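Long-range contacts in geranyltranstransferase (IspA) (Helicobacter pylori, PDB 3Q1O), which probably acts as a magnesium-dependent prenyltransferase that builds isoprenoid chains from allylic diphosphates and isopentenyl diphosphate: residues D107-R112 / G250-L255; K195-I200 / F225-G230; E281-L286 / L303-F308. All blocks are in the same frame, centred on the assembly; numbering follows the deposited sequence.

Contact 1 (D107-R112 / G250-L255); sequences DNAALR and GKTTHL. With MG (magnesium ion), chain E; DMA (dimethylallyl diphosphate), chain G.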
loop_
_atom_site.group_PDB
_atom_site.type_symbol
_atom_site.label_atom_id
_atom_site.label_comp_id
_atom_site.label_asym_id
_atom_site.label_seq_id
_atom_site.Cartn_x
_atom_site.Cartn_y
_atom_site.Cartn_z
ATOM N N ASP A 107 -3.248 14.777 -12.451
ATOM C CA ASP A 107 -2.643 15.440 -13.619
ATOM C C ASP A 107 -3.400 15.235 -14.924
ATOM O O ASP A 107 -3.028 15.819 -15.945
ATOM C CB ASP A 107 -1.181 15.029 -13.815
ATOM C CG ASP A 107 -0.279 15.502 -12.693
ATOM O OD1 ASP A 107 0.912 15.123 -12.720
ATOM O OD2 ASP A 107 -0.741 16.236 -11.786
ATOM N N ASN A 108 -4.444 14.404 -14.883
ATOM C CA ASN A 108 -5.292 14.094 -16.042
ATOM C C ASN A 108 -4.516 13.798 -17.329
ATOM O O ASN A 108 -4.570 14.561 -18.287
ATOM C CB ASN A 108 -6.324 15.207 -16.259
ATOM C CG ASN A 108 -7.454 14.790 -17.178
ATOM O OD1 ASN A 108 -7.742 13.601 -17.349
ATOM N ND2 ASN A 108 -8.104 15.773 -17.776
ATOM N N ALA A 109 -3.769 12.702 -17.327
ATOM C CA ALA A 109 -2.947 12.337 -18.473
ATOM C C ALA A 109 -3.565 11.165 -19.226
ATOM O O ALA A 109 -4.049 10.214 -18.617
ATOM C CB ALA A 109 -1.529 12.009 -18.025
ATOM N N ALA A 110 -3.549 11.242 -20.552
ATOM C CA ALA A 110 -4.127 10.190 -21.382
ATOM C C ALA A 110 -3.085 9.157 -21.826
ATOM O O ALA A 110 -3.435 8.038 -22.200
ATOM C CB ALA A 110 -4.851 10.795 -22.582
ATOM N N LEU A 111 -1.811 9.532 -21.767
ATOM C CA LEU A 111 -0.727 8.658 -22.217
ATOM C C LEU A 111 0.368 8.515 -21.158
ATOM O O LEU A 111 0.738 9.493 -20.508
ATOM C CB LEU A 111 -0.124 9.203 -23.518
ATOM C CG LEU A 111 0.917 8.374 -24.287
ATOM C CD1 LEU A 111 0.242 7.428 -25.272
ATOM C CD2 LEU A 111 1.889 9.285 -25.019
ATOM N N ARG A 112 0.856 7.289 -20.977
ATOM C CA ARG A 112 2.105 7.029 -20.257
ATOM C C ARG A 112 2.805 5.775 -20.764
ATOM O O ARG A 112 2.149 4.770 -21.058
ATOM C CB ARG A 112 1.918 6.929 -18.740
ATOM C CG ARG A 112 3.262 7.077 -18.027
ATOM C CD ARG A 112 3.169 7.014 -16.552
ATOM N NE ARG A 112 2.727 8.259 -15.926
ATOM C CZ ARG A 112 3.515 9.281 -15.596
ATOM N NH1 ARG A 112 4.819 9.262 -15.857
ATOM N NH2 ARG A 112 2.984 10.337 -14.999
ATOM N N GLY A 250 7.033 9.503 -24.142
ATOM C CA GLY A 250 6.133 8.384 -23.868
ATOM C C GLY A 250 4.893 8.761 -23.072
ATOM O O GLY A 250 4.051 7.909 -22.801
ATOM N N LYS A 251 4.770 10.041 -22.719
ATOM C CA LYS A 251 3.743 10.503 -21.793
ATOM C C LYS A 251 3.212 11.871 -22.190
ATOM O O LYS A 251 3.878 12.608 -22.921
ATOM C CB LYS A 251 4.290 10.546 -20.358
ATOM C CG LYS A 251 5.542 11.404 -20.178
ATOM C CD LYS A 251 5.989 11.450 -18.732
ATOM C CE LYS A 251 7.148 12.423 -18.551
ATOM N NZ LYS A 251 7.815 12.252 -17.225
ATOM N N THR A 252 2.018 12.197 -21.691
ATOM C CA THR A 252 1.324 13.451 -21.996
ATOM C C THR A 252 2.110 14.693 -21.542
ATOM O O THR A 252 2.527 14.788 -20.383
ATOM C CB THR A 252 -0.108 13.467 -21.369
ATOM O OG1 THR A 252 -0.811 12.274 -21.734
ATOM C CG2 THR A 252 -0.920 14.685 -21.832
ATOM N N THR A 253 2.326 15.614 -22.481
ATOM C CA THR A 253 2.846 16.949 -22.190
ATOM C C THR A 253 1.764 17.761 -21.477
ATOM O O THR A 253 0.688 18.004 -22.042
ATOM C CB THR A 253 3.279 17.680 -23.486
ATOM O OG1 THR A 253 4.306 16.927 -24.144
ATOM C CG2 THR A 253 3.791 19.093 -23.185
ATOM N N HIS A 254 2.054 18.163 -20.237
ATOM C CA HIS A 254 1.164 18.976 -19.403
ATOM C C HIS A 254 1.060 20.397 -19.964
ATOM O O HIS A 254 2.007 20.874 -20.596
ATOM C CB HIS A 254 1.738 19.021 -17.982
ATOM C CG HIS A 254 0.747 19.399 -16.926
ATOM N ND1 HIS A 254 0.041 18.463 -16.200
ATOM C CD2 HIS A 254 0.363 20.608 -16.454
ATOM C CE1 HIS A 254 -0.745 19.080 -15.337
ATOM N NE2 HIS A 254 -0.570 20.382 -15.470
ATOM N N LEU A 255 -0.066 21.072 -19.721
ATOM C CA LEU A 255 -0.203 22.484 -20.097
ATOM C C LEU A 255 0.592 23.319 -19.092
ATOM O O LEU A 255 0.180 23.495 -17.937
ATOM C CB LEU A 255 -1.672 22.929 -20.188
ATOM C CG LEU A 255 -1.940 24.235 -20.960
ATOM C CD1 LEU A 255 -1.754 24.064 -22.475
ATOM C CD2 LEU A 255 -3.324 24.791 -20.641
HETATM MG MG MG E . 2.427 14.050 -13.853
HETATM C C1 DMA G . 4.947 12.695 -10.565
HETATM O O1 DMA G . 5.511 13.981 -10.818
HETATM C C2 DMA G . 5.356 12.131 -9.233
HETATM C C3 DMA G . 5.131 10.846 -8.940
HETATM C C4 DMA G . 4.460 9.928 -9.915
HETATM C C5 DMA G . 5.551 10.312 -7.601
HETATM P PA DMA G . 5.185 14.592 -12.269
HETATM O O1A DMA G . 3.680 14.659 -12.372
HETATM O O2A DMA G . 6.011 15.833 -12.492
HETATM O O3A DMA G . 5.753 13.397 -13.196
HETATM P PB DMA G . 5.371 13.160 -14.740
HETATM O O1B DMA G . 6.136 11.900 -15.071
HETATM O O2B DMA G . 3.866 13.027 -14.754
HETATM O O3B DMA G . 5.893 14.383 -15.451
HETATM O O HOH W 1 2.190 15.755 -15.127
HETATM O O HOH W 2 1.129 13.057 -15.191
#
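Thr252 ties itself to Leu111 twice. Its OG1 accepts the N-H of Leu111 at 2.9 Å, bent to 148°, while its own backbone N donates to Leu111 O at 3.2 Å. The hydroxyl is turned to the side of its own backbone N (chi1 -51°), which sets OG1 close to the N-H of Leu111; Ala110 N adds a weak bond to the same OG1. Next to this clasp the packing stays close: the CD2 methyl of Leu111 rests on Gly250 O at 3.4 Å.

From here Arg112 and Lys251 run side by side in the same direction and converge on the terminal phosphate of dimethylallyl diphosphate. Arg112 meets it with the edge of its guanidinium, NH1 giving a nearly straight bond of 3.1 Å to O1B and NH2 bonding O2B. Lys251 NZ reaches O1B at 2.8 Å. Asp102 pairs with Arg112 NE and Asp237 with Lys251 NZ, which probably helps to position both cations. Asp107 OD1 binds the magnesium at 2.2 Å together with Asp101, two waters and both phosphates, and its OD2 pairs with Lys259.

The other end is looser. His254, modelled in two conformers, comes no nearer than 4.0 Å with CE1 to Asp107 O, and the chain is poorly ordered by Leu255. Asp101 and Asp107 belong to the first aspartate-rich motif of the trans-prenyltransferases, followed here by Arg112; the 250-255 loop faces it across the allylic diphosphate site and supplies Lys251.

Contact 2 (K195-I200 / F225-G230); sequences KTAKLI and FGLKMG. With DMA (dimethylallyl diphosphate), chain G.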
loop_
_atom_site.group_PDB
_atom_site.type_symbol
_atom_site.label_atom_id
_atom_site.label_comp_id
_atom_site.label_asym_id
_atom_site.label_seq_id
_atom_site.Cartn_x
_atom_site.Cartn_y
_atom_site.Cartn_z
ATOM N N LYS A 195 8.432 14.304 -3.497
ATOM C CA LYS A 195 7.777 13.716 -4.665
ATOM C C LYS A 195 8.638 12.693 -5.431
ATOM O O LYS A 195 8.127 11.660 -5.871
ATOM C CB LYS A 195 7.356 14.851 -5.604
ATOM C CG LYS A 195 6.463 14.467 -6.752
ATOM C CD LYS A 195 6.097 15.669 -7.612
ATOM C CE LYS A 195 7.242 16.081 -8.524
ATOM N NZ LYS A 195 6.765 16.896 -9.673
ATOM N N THR A 196 9.937 12.962 -5.566
ATOM C CA THR A 196 10.789 12.186 -6.475
ATOM C C THR A 196 12.062 11.598 -5.850
ATOM O O THR A 196 12.383 10.426 -6.074
ATOM C CB THR A 196 11.133 13.025 -7.716
ATOM O OG1 THR A 196 9.914 13.437 -8.336
ATOM C CG2 THR A 196 11.961 12.242 -8.726
ATOM N N ALA A 197 12.782 12.405 -5.074
ATOM C CA ALA A 197 14.093 11.994 -4.566
ATOM C C ALA A 197 14.026 10.922 -3.476
ATOM O O ALA A 197 14.952 10.124 -3.331
ATOM C CB ALA A 197 14.877 13.198 -4.081
ATOM N N LYS A 198 12.929 10.913 -2.726
ATOM C CA LYS A 198 12.750 10.007 -1.601
ATOM C C LYS A 198 12.781 8.536 -2.058
ATOM O O LYS A 198 13.472 7.702 -1.467
ATOM C CB LYS A 198 11.445 10.360 -0.866
ATOM C CG LYS A 198 11.598 10.694 0.634
ATOM C CD LYS A 198 12.545 11.847 0.871
ATOM C CE LYS A 198 12.378 12.456 2.257
ATOM N NZ LYS A 198 13.072 11.685 3.316
ATOM N N LEU A 199 12.076 8.236 -3.145
ATOM C CA LEU A 199 12.050 6.886 -3.689
ATOM C C LEU A 199 13.352 6.502 -4.399
ATOM O O LEU A 199 13.731 5.331 -4.426
ATOM C CB LEU A 199 10.846 6.709 -4.617
ATOM C CG LEU A 199 10.347 5.281 -4.837
ATOM C CD1 LEU A 199 9.884 4.685 -3.519
ATOM C CD2 LEU A 199 9.229 5.254 -5.872
ATOM N N ILE A 200 14.032 7.497 -4.961
ATOM C CA ILE A 200 15.335 7.295 -5.584
ATOM C C ILE A 200 16.399 6.950 -4.539
ATOM O O ILE A 200 17.184 6.011 -4.742
ATOM C CB ILE A 200 15.714 8.493 -6.496
ATOM C CG1 ILE A 200 15.060 8.309 -7.872
ATOM C CG2 ILE A 200 17.226 8.642 -6.653
ATOM C CD1 ILE A 200 14.899 9.583 -8.672
ATOM N N PHE A 225 23.177 10.989 -1.195
ATOM C CA PHE A 225 23.440 11.046 -2.622
ATOM C C PHE A 225 22.147 10.959 -3.420
ATOM O O PHE A 225 21.983 11.666 -4.416
ATOM C CB PHE A 225 24.386 9.923 -3.037
ATOM C CG PHE A 225 24.760 9.951 -4.491
ATOM C CD1 PHE A 225 25.633 10.925 -4.981
ATOM C CD2 PHE A 225 24.248 8.998 -5.374
ATOM C CE1 PHE A 225 25.995 10.945 -6.329
ATOM C CE2 PHE A 225 24.600 9.014 -6.725
ATOM C CZ PHE A 225 25.479 9.989 -7.202
ATOM N N GLY A 226 21.239 10.096 -2.961
ATOM C CA GLY A 226 19.948 9.885 -3.604
ATOM C C GLY A 226 19.020 11.079 -3.562
ATOM O O GLY A 226 18.297 11.331 -4.522
ATOM N N LEU A 227 19.036 11.813 -2.453
ATOM C CA LEU A 227 18.250 13.037 -2.336
ATOM C C LEU A 227 18.741 14.123 -3.293
ATOM O O LEU A 227 17.941 14.837 -3.899
ATOM C CB LEU A 227 18.227 13.555 -0.890
ATOM C CG LEU A 227 17.521 12.696 0.177
ATOM C CD1 LEU A 227 17.451 13.432 1.531
ATOM C CD2 LEU A 227 16.122 12.215 -0.263
ATOM N N LYS A 228 20.055 14.240 -3.428
ATOM C CA LYS A 228 20.644 15.234 -4.319
ATOM C C LYS A 228 20.430 14.838 -5.776
ATOM O O LYS A 228 20.031 15.672 -6.595
ATOM C CB LYS A 228 22.135 15.412 -4.022
ATOM C CG LYS A 228 22.710 16.741 -4.504
ATOM C CD LYS A 228 24.213 16.827 -4.268
ATOM C CE LYS A 228 24.567 16.952 -2.786
ATOM N NZ LYS A 228 24.456 18.350 -2.294
ATOM N N MET A 229 20.685 13.566 -6.090
ATOM C CA MET A 229 20.550 13.087 -7.458
ATOM C C MET A 229 19.079 12.965 -7.881
ATOM O O MET A 229 18.745 13.155 -9.052
ATOM C CB MET A 229 21.321 11.783 -7.656
ATOM C CG MET A 229 21.300 11.237 -9.084
ATOM S SD MET A 229 19.965 10.050 -9.275
ATOM C CE MET A 229 20.647 8.727 -8.278
ATOM N N GLY A 230 18.213 12.665 -6.918
ATOM C CA GLY A 230 16.780 12.569 -7.162
ATOM C C GLY A 230 16.142 13.916 -7.432
ATOM O O GLY A 230 15.207 14.013 -8.233
HETATM C C1 DMA G . 4.947 12.695 -10.565
HETATM O O1 DMA G . 5.511 13.981 -10.818
HETATM C C2 DMA G . 5.356 12.131 -9.233
HETATM C C3 DMA G . 5.131 10.846 -8.940
HETATM C C4 DMA G . 4.460 9.928 -9.915
HETATM C C5 DMA G . 5.551 10.312 -7.601
HETATM P PA DMA G . 5.185 14.592 -12.269
HETATM O O1A DMA G . 3.680 14.659 -12.372
HETATM O O2A DMA G . 6.011 15.833 -12.492
HETATM O O3A DMA G . 5.753 13.397 -13.196
HETATM P PB DMA G . 5.371 13.160 -14.740
HETATM O O1B DMA G . 6.136 11.900 -15.071
HETATM O O2B DMA G . 3.866 13.027 -14.754
HETATM O O3B DMA G . 5.893 14.383 -15.451
#
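Gly226 O receives the N-H of Gly230 at 2.7 Å, an ordinary helical bond, and the CG2 methyl of Ile200 from the facing helix also settles on this oxygen, at 3.6 Å. These two glycines, four residues apart, form a smooth patch on helix 216-243, a GxxxG spacing that lets helix 185-211 come in until the segment axes are 7.6 Å apart. Ala197 sits at the tightest point: its CA lies 3.8 Å from Gly230 CA, and its CB presses on Leu227 O at 3.5 Å. With no side chain on Gly230, backbone meets backbone directly.

Ile200 straddles the glycine patch. CG2 stands anti to the backbone N (chi1 -83° for CG1) and faces Gly226 O, whereas CD1 turns back toward the N-terminal end of its own helix, against Gly230 CA at 3.8 Å. Met229 crosses Ile200 at about a right angle; bends at its second and third torsions bring CE back against CG2. Phe58 and Leu62 of helix 58-70 touch both side chains. This is a pair of antiparallel core helices of the all-alpha isoprenoid synthase fold, with 141° between their N-to-C directions.

Toward the more exposed flank, the bent aliphatic chain of Lys198 lays CD against Leu227 CD2. At the other end, helix 185-211 opens into a wider pi-type turn at 195-197, comparable to the kink at a Lys-Thr pair in farnesyl diphosphate synthases. Lys195, bent at its third torsion, reaches from it to the diphosphate, NZ bonding O2A of dimethylallyl diphosphate at 3.1 Å and O1 only weakly. Thr196 OG1 bonds Gln234, its CG2 abuts Gly230 O at 3.7 Å, and the residue touches a second bound dimethylallyl diphosphate.

Contact 3 (E281-L286 / L303-F308); sequences EVLNDL and LLNTLF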
loop_
_atom_site.group_PDB
_atom_site.type_symbol
_atom_site.label_atom_id
_atom_site.label_comp_id
_atom_site.label_asym_id
_atom_site.label_seq_id
_atom_site.Cartn_x
_atom_site.Cartn_y
_atom_site.Cartn_z
ATOM N N GLU A 281 27.721 18.663 -9.788
ATOM C CA GLU A 281 27.881 18.338 -8.373
ATOM C C GLU A 281 27.616 16.856 -8.074
ATOM O O GLU A 281 28.341 16.248 -7.278
ATOM C CB GLU A 281 27.009 19.236 -7.495
ATOM C CG GLU A 281 27.469 19.271 -6.037
ATOM C CD GLU A 281 26.653 20.208 -5.163
ATOM O OE1 GLU A 281 26.742 21.442 -5.352
ATOM O OE2 GLU A 281 25.940 19.704 -4.269
ATOM N N VAL A 282 26.595 16.289 -8.724
ATOM C CA VAL A 282 26.240 14.872 -8.569
ATOM C C VAL A 282 27.410 13.962 -8.960
ATOM O O VAL A 282 27.810 13.090 -8.181
ATOM C CB VAL A 282 24.938 14.510 -9.352
ATOM C CG1 VAL A 282 24.778 13.006 -9.512
ATOM C CG2 VAL A 282 23.721 15.075 -8.646
ATOM N N LEU A 283 27.979 14.208 -10.138
ATOM C CA LEU A 283 29.126 13.438 -10.630
ATOM C C LEU A 283 30.402 13.673 -9.823
ATOM O O LEU A 283 31.210 12.754 -9.683
ATOM C CB LEU A 283 29.378 13.719 -12.111
ATOM C CG LEU A 283 28.275 13.272 -13.076
ATOM C CD1 LEU A 283 28.538 13.809 -14.469
ATOM C CD2 LEU A 283 28.138 11.749 -13.112
ATOM N N ASN A 284 30.581 14.890 -9.300
ATOM C CA ASN A 284 31.691 15.184 -8.383
ATOM C C ASN A 284 31.587 14.450 -7.056
ATOM O O ASN A 284 32.584 13.924 -6.559
ATOM C CB ASN A 284 31.837 16.688 -8.130
ATOM C CG ASN A 284 32.568 17.400 -9.251
ATOM O OD1 ASN A 284 33.148 16.765 -10.133
ATOM N ND2 ASN A 284 32.536 18.729 -9.229
ATOM N N ASP A 285 30.380 14.408 -6.492
ATOM C CA ASP A 285 30.112 13.641 -5.272
ATOM C C ASP A 285 30.404 12.161 -5.466
ATOM O O ASP A 285 30.871 11.487 -4.552
ATOM C CB ASP A 285 28.663 13.818 -4.824
ATOM C CG ASP A 285 28.412 15.161 -4.179
ATOM O OD1 ASP A 285 27.232 15.482 -3.959
ATOM O OD2 ASP A 285 29.378 15.899 -3.889
ATOM N N LEU A 286 30.144 11.680 -6.675
ATOM C CA LEU A 286 30.378 10.300 -7.040
ATOM C C LEU A 286 31.867 9.933 -7.073
ATOM O O LEU A 286 32.212 8.774 -6.861
ATOM C CB LEU A 286 29.722 10.029 -8.385
ATOM C CG LEU A 286 29.381 8.606 -8.791
ATOM C CD1 LEU A 286 28.652 7.863 -7.683
ATOM C CD2 LEU A 286 28.531 8.690 -10.034
ATOM N N LEU A 303 25.411 4.352 -15.025
ATOM C CA LEU A 303 23.968 4.562 -15.005
ATOM C C LEU A 303 23.633 6.040 -15.151
ATOM O O LEU A 303 22.725 6.399 -15.901
ATOM C CB LEU A 303 23.348 3.986 -13.724
ATOM C CG LEU A 303 21.851 4.182 -13.449
ATOM C CD1 LEU A 303 20.962 3.614 -14.559
ATOM C CD2 LEU A 303 21.496 3.550 -12.124
ATOM N N LEU A 304 24.382 6.893 -14.457
ATOM C CA LEU A 304 24.108 8.325 -14.496
ATOM C C LEU A 304 24.532 8.988 -15.805
ATOM O O LEU A 304 23.832 9.879 -16.276
ATOM C CB LEU A 304 24.668 9.045 -13.265
ATOM C CG LEU A 304 23.985 8.704 -11.929
ATOM C CD1 LEU A 304 24.633 9.460 -10.790
ATOM C CD2 LEU A 304 22.485 8.981 -11.955
ATOM N N ASN A 305 25.639 8.539 -16.403
ATOM C CA ASN A 305 26.039 8.992 -17.750
ATOM C C ASN A 305 24.988 8.716 -18.814
ATOM O O ASN A 305 24.744 9.553 -19.690
ATOM C CB ASN A 305 27.367 8.365 -18.189
ATOM C CG ASN A 305 28.572 9.034 -17.552
ATOM O OD1 ASN A 305 28.480 10.137 -17.000
ATOM N ND2 ASN A 305 29.716 8.364 -17.624
ATOM N N THR A 306 24.368 7.542 -18.722
ATOM C CA THR A 306 23.300 7.143 -19.626
ATOM C C THR A 306 22.064 8.017 -19.440
ATOM O O THR A 306 21.424 8.409 -20.416
ATOM C CB THR A 306 22.941 5.667 -19.431
ATOM O OG1 THR A 306 24.146 4.895 -19.422
ATOM C CG2 THR A 306 22.032 5.166 -20.555
ATOM N N LEU A 307 21.746 8.336 -18.190
ATOM C CA LEU A 307 20.614 9.200 -17.897
ATOM C C LEU A 307 20.873 10.648 -18.327
ATOM O O LEU A 307 20.009 11.285 -18.932
ATOM C CB LEU A 307 20.268 9.139 -16.409
ATOM C CG LEU A 307 19.062 9.983 -15.994
ATOM C CD1 LEU A 307 17.749 9.244 -16.297
ATOM C CD2 LEU A 307 19.164 10.384 -14.531
ATOM N N PHE A 308 22.072 11.145 -18.032
ATOM C CA PHE A 308 22.423 12.544 -18.280
ATOM C C PHE A 308 22.657 12.878 -19.753
ATOM O O PHE A 308 22.616 14.050 -20.125
ATOM C CB PHE A 308 23.641 12.966 -17.447
ATOM C CG PHE A 308 23.375 13.070 -15.964
ATOM C CD1 PHE A 308 22.071 13.131 -15.460
ATOM C CD2 PHE A 308 24.437 13.150 -15.068
ATOM C CE1 PHE A 308 21.832 13.237 -14.088
ATOM C CE2 PHE A 308 24.210 13.268 -13.694
ATOM C CZ PHE A 308 22.904 13.309 -13.204
#
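Val282 and Leu304 meet at about a right angle, with Val282 CG1 against Leu304 CD1 at 3.8 Å. The same CD1 also takes Leu286 CD2 at 4.0 Å, so one methyl of Leu304 fits between two residues spaced a helical turn apart.

Phe308 comes in differently. Its ring turns an edge, not a face, to the opposite helix: CZ points at Val282 CG1 and CE2 at Leu283 CG, 4.1 Å away, both carbons lying near the ring plane. Leu283 and Phe308 run antiparallel alongside one another, Leu283 CG being anti to its carbonyl carbon (chi1 -65°), which carries the branch along the ring edge.

Helices 268-287 and 294-308 thus form an antiparallel hairpin, their segments at 170° with axes 11.6 Å apart, and the two meet through side chains. Leu304 is shared with the interior: it also packs on Phe225 and Met229 of helix 216-243 and on Phe58 of helix 58-70. Toward the outside, Leu283 CD2 passes the amide oxygen of exposed Asn305, OD1, at 4.2 Å.

Contact 2 is the core of the three, centred about 9 Å from the middle of the chain; contacts 1 and 3 lie farther out, at about 18 and 16 Å, and both are partly buried. Contacts 1 and 2 approach the same dimethylallyl diphosphate without touching each other, the first with metal, cations and a threonine's backbone and hydroxyl bonds, the second with a lysine from the pi-type turn of a helix that packs on the glycines of its partner. Contact 3 is almost wholly apolar, with no hydrogen bond. It continues contact 2 outward: Phe225 packs on Val282 and Leu304, and Lys228 forms a salt bridge with Glu281, so helix 216-243 belongs to one contact and backs the other.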